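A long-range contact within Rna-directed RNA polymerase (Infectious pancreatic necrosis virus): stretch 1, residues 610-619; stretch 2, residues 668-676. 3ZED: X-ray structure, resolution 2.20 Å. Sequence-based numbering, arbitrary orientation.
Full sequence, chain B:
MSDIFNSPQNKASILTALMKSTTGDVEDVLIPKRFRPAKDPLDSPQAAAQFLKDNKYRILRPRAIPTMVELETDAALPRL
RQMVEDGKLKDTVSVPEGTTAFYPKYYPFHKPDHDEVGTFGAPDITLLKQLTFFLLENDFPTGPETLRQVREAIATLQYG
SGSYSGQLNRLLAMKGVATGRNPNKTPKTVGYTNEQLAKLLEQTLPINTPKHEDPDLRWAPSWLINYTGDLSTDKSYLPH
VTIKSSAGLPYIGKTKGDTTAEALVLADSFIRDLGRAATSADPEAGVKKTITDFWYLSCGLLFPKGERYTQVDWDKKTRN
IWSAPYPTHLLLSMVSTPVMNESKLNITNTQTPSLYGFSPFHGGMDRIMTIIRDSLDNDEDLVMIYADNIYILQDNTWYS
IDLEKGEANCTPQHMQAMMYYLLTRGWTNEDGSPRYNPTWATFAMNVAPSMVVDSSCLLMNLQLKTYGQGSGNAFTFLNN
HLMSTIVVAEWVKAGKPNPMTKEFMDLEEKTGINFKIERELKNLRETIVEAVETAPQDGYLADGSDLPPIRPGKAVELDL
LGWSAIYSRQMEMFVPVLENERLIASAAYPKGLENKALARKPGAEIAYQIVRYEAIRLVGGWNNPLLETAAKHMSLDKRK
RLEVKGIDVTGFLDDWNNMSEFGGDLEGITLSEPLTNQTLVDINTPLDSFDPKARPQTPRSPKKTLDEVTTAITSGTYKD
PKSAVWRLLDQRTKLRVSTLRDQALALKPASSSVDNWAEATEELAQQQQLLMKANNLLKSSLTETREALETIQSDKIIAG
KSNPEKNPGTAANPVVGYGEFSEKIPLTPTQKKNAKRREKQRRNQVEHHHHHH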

# COMPACT_ATOMS: atom_id res chain seq x y z
N ILE B 610 -2.62 -22.64 17.70
CA ILE B 610 -3.99 -23.00 17.32
C ILE B 610 -4.44 -22.09 16.16
O ILE B 610 -5.01 -22.60 15.18
CB ILE B 610 -4.94 -22.91 18.54
CG1 ILE B 610 -4.54 -23.95 19.63
CG2 ILE B 610 -6.42 -23.05 18.10
CD1 ILE B 610 -4.98 -23.61 21.03
N VAL B 611 -4.20 -20.76 16.28
CA VAL B 611 -4.57 -19.75 15.28
C VAL B 611 -3.97 -20.13 13.88
O VAL B 611 -4.70 -20.13 12.90
CB VAL B 611 -4.16 -18.32 15.73
CG1 VAL B 611 -4.29 -17.30 14.60
CG2 VAL B 611 -4.99 -17.87 16.94
N ARG B 612 -2.68 -20.47 13.83
CA ARG B 612 -1.96 -20.85 12.61
C ARG B 612 -2.69 -21.96 11.82
O ARG B 612 -2.91 -21.80 10.63
CB ARG B 612 -0.53 -21.29 12.97
CG ARG B 612 0.23 -21.96 11.83
CD ARG B 612 1.28 -22.92 12.37
NE ARG B 612 2.45 -22.19 12.86
CZ ARG B 612 3.56 -22.77 13.28
NH1 ARG B 612 3.66 -24.10 13.29
NH2 ARG B 612 4.58 -22.04 13.69
N TYR B 613 -3.07 -23.06 12.50
CA TYR B 613 -3.76 -24.18 11.87
C TYR B 613 -5.23 -23.87 11.55
O TYR B 613 -5.72 -24.33 10.54
CB TYR B 613 -3.63 -25.45 12.71
CG TYR B 613 -2.19 -25.91 12.76
CD1 TYR B 613 -1.52 -26.29 11.60
CD2 TYR B 613 -1.46 -25.87 13.95
CE1 TYR B 613 -0.17 -26.65 11.62
CE2 TYR B 613 -0.11 -26.22 13.99
CZ TYR B 613 0.53 -26.60 12.82
OH TYR B 613 1.84 -27.01 12.84
N GLU B 614 -5.91 -23.03 12.36
CA GLU B 614 -7.29 -22.65 12.07
C GLU B 614 -7.37 -21.68 10.89
O GLU B 614 -8.24 -21.84 10.04
CB GLU B 614 -7.97 -22.03 13.31
CG GLU B 614 -8.24 -22.99 14.46
CD GLU B 614 -9.24 -24.10 14.19
OE1 GLU B 614 -8.88 -25.09 13.53
OE2 GLU B 614 -10.38 -23.99 14.68
N ALA B 615 -6.45 -20.68 10.82
CA ALA B 615 -6.42 -19.68 9.76
C ALA B 615 -6.09 -20.30 8.41
O ALA B 615 -6.77 -19.98 7.44
CB ALA B 615 -5.45 -18.56 10.08
N ILE B 616 -5.13 -21.24 8.35
CA ILE B 616 -4.79 -21.93 7.09
C ILE B 616 -6.05 -22.73 6.57
O ILE B 616 -6.31 -22.74 5.36
CB ILE B 616 -3.48 -22.77 7.16
CG1 ILE B 616 -2.89 -23.00 5.76
CG2 ILE B 616 -3.64 -24.10 7.90
CD1 ILE B 616 -2.13 -21.78 5.14
N ARG B 617 -6.85 -23.28 7.49
CA ARG B 617 -8.08 -23.99 7.14
C ARG B 617 -9.13 -22.99 6.61
O ARG B 617 -9.67 -23.21 5.54
CB ARG B 617 -8.64 -24.76 8.34
CG ARG B 617 -7.77 -25.92 8.80
CD ARG B 617 -8.22 -26.46 10.15
NE ARG B 617 -9.48 -27.20 10.01
CZ ARG B 617 -10.28 -27.52 11.01
NH1 ARG B 617 -9.99 -27.15 12.26
NH2 ARG B 617 -11.39 -28.20 10.79
N LEU B 618 -9.35 -21.88 7.34
CA LEU B 618 -10.32 -20.83 7.02
C LEU B 618 -10.16 -20.20 5.65
O LEU B 618 -11.15 -19.97 4.95
CB LEU B 618 -10.22 -19.68 8.04
CG LEU B 618 -10.96 -19.77 9.33
CD1 LEU B 618 -10.46 -18.71 10.27
CD2 LEU B 618 -12.42 -19.56 9.11
N VAL B 619 -8.92 -19.86 5.29
CA VAL B 619 -8.65 -19.15 4.05
C VAL B 619 -8.74 -20.06 2.82
O VAL B 619 -8.79 -19.53 1.72
CB VAL B 619 -7.30 -18.39 4.08
CG1 VAL B 619 -7.37 -17.27 5.11
CG2 VAL B 619 -6.11 -19.33 4.35
N GLY B 668 -14.62 -10.00 12.39
CA GLY B 668 -15.64 -10.32 13.37
C GLY B 668 -15.86 -11.79 13.68
O GLY B 668 -16.93 -12.16 14.16
N ILE B 669 -14.86 -12.64 13.43
CA ILE B 669 -14.99 -14.07 13.75
C ILE B 669 -14.05 -14.41 14.92
O ILE B 669 -13.02 -13.76 15.10
CB ILE B 669 -14.79 -15.02 12.54
CG1 ILE B 669 -13.35 -15.10 12.08
CG2 ILE B 669 -15.72 -14.66 11.39
CD1 ILE B 669 -12.86 -16.42 12.03
N THR B 670 -14.43 -15.43 15.70
CA THR B 670 -13.65 -15.90 16.84
C THR B 670 -13.20 -17.35 16.60
O THR B 670 -13.94 -18.15 16.04
CB THR B 670 -14.44 -15.73 18.16
OG1 THR B 670 -13.70 -16.36 19.21
CG2 THR B 670 -15.84 -16.34 18.12
N LEU B 671 -11.98 -17.68 17.07
CA LEU B 671 -11.41 -19.01 16.93
C LEU B 671 -11.38 -19.76 18.27
O LEU B 671 -10.70 -20.79 18.38
CB LEU B 671 -9.99 -18.94 16.32
CG LEU B 671 -9.84 -18.29 14.93
CD1 LEU B 671 -8.42 -18.48 14.39
CD2 LEU B 671 -10.83 -18.84 13.95
N SER B 672 -12.16 -19.28 19.29
CA SER B 672 -12.25 -19.91 20.62
C SER B 672 -12.87 -21.30 20.52
O SER B 672 -12.47 -22.21 21.25
CB SER B 672 -13.02 -19.03 21.59
OG SER B 672 -14.34 -18.78 21.14
N GLU B 673 -13.83 -21.48 19.59
CA GLU B 673 -14.43 -22.79 19.32
C GLU B 673 -13.84 -23.35 18.02
O GLU B 673 -13.53 -22.55 17.12
CB GLU B 673 -15.97 -22.73 19.28
CG GLU B 673 -16.61 -22.77 20.66
CD GLU B 673 -16.26 -23.95 21.55
OE1 GLU B 673 -16.54 -25.10 21.16
OE2 GLU B 673 -15.70 -23.72 22.65
N PRO B 674 -13.60 -24.68 17.90
CA PRO B 674 -13.01 -25.20 16.65
C PRO B 674 -13.85 -24.89 15.42
O PRO B 674 -15.08 -24.75 15.51
CB PRO B 674 -12.95 -26.72 16.88
CG PRO B 674 -13.08 -26.90 18.35
CD PRO B 674 -13.90 -25.76 18.86
N LEU B 675 -13.18 -24.73 14.28
CA LEU B 675 -13.79 -24.47 12.97
C LEU B 675 -14.79 -25.59 12.60
O LEU B 675 -14.47 -26.77 12.74
CB LEU B 675 -12.65 -24.40 11.93
CG LEU B 675 -12.97 -23.85 10.55
CD1 LEU B 675 -11.71 -23.32 9.91
CD2 LEU B 675 -13.56 -24.92 9.63
N THR B 676 -15.98 -25.20 12.14
CA THR B 676 -17.03 -26.13 11.68
C THR B 676 -17.56 -25.59 10.35
O THR B 676 -17.16 -24.50 9.93
CB THR B 676 -18.17 -26.29 12.71
OG1 THR B 676 -18.82 -25.03 12.91
CG2 THR B 676 -17.72 -26.92 14.03
O HOH W 1 -14.57 -28.89 11.32

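Residues 610-619 lie within a longer helix, and residues 668-676 pack against one side of it as an irregular segment with neither helical nor strand structure. The two approach most closely, in backbone terms, at Val611 and Leu671, whose CA atoms are 7.1 Å apart, and at Glu614 and Leu675, with CA atoms 6.8 Å apart. At such spacing the contact is made largely by side chains, and together the two stretches bury 452 Å². Most of the share contributed by residues 668-676 comes from two leucines, Leu671 and Leu675, both buried and both with their CA-to-CB bonds directed toward the helix. On the helical side, Glu614, Leu618 and Arg617 provide most of the covered area. Arg617 and Leu618 follow Glu614 by three and four residues, about one turn, which brings all three to the same side of the helix.

Leu675 covers the most surface, 111 Å², and joins apolar packing to a polar anchor. Its CD1 lies 3.7 Å from CG of Leu618 and also 3.7 Å from CB of Arg617, so the methyl group touches both a hydrophobic side chain and the aliphatic base of a charged one. Farther out along Arg617, CB of Leu675 covers one face of the guanidinium, a flat surface that tolerates apolar neighbors because its N-H groups point outward in the plane. The backbone of Leu675 is held as well: its amide N donates a hydrogen bond to OE2 of Glu614 (2.9 Å, with an N-H...O angle of 150°). No regular secondary structure supplies a partner for this amide, and the carboxylate takes that role.

Glu614 thus links the stretches while remaining tied to its own helix. Its other carboxylate oxygen, OE1, forms a salt bridge with NH1 of Arg617 (2.7 Å), one turn further on, which pairs the charges of two buried side chains. Both residues have chi1 in the m rotamer. A water extends this polar network, donating to Leu675 O at 2.6 Å and accepting a weak hydrogen bond from Arg617 NH2 at 3.3 Å. The same carboxylate lies close to the preceding proline, with OE2 of Glu614 3.5 Å from CA of Pro674.

Leu671, covering 96 Å², makes a purely apolar contact with the helix. In its m, t conformation, CD1 approaches CB of Glu614 at 3.7 Å and CG1 of Val611 at 4.3 Å, while CD2 reaches CD1 of Leu618 at 3.7 Å. The two methyl groups therefore span two turns of the helix. Leu618 completes the cluster, since its CD1 also meets CD1 of Ile669 at 3.8 Å, and it touches all three aliphatic residues of the segment. Between these leucines, Ser672 and Glu673 direct their CA-to-CB bonds away from the helix, leaving Leu671 and Leu675 as the main points of attachment, one wholly apolar and the other reinforced by the carboxylate of Glu614.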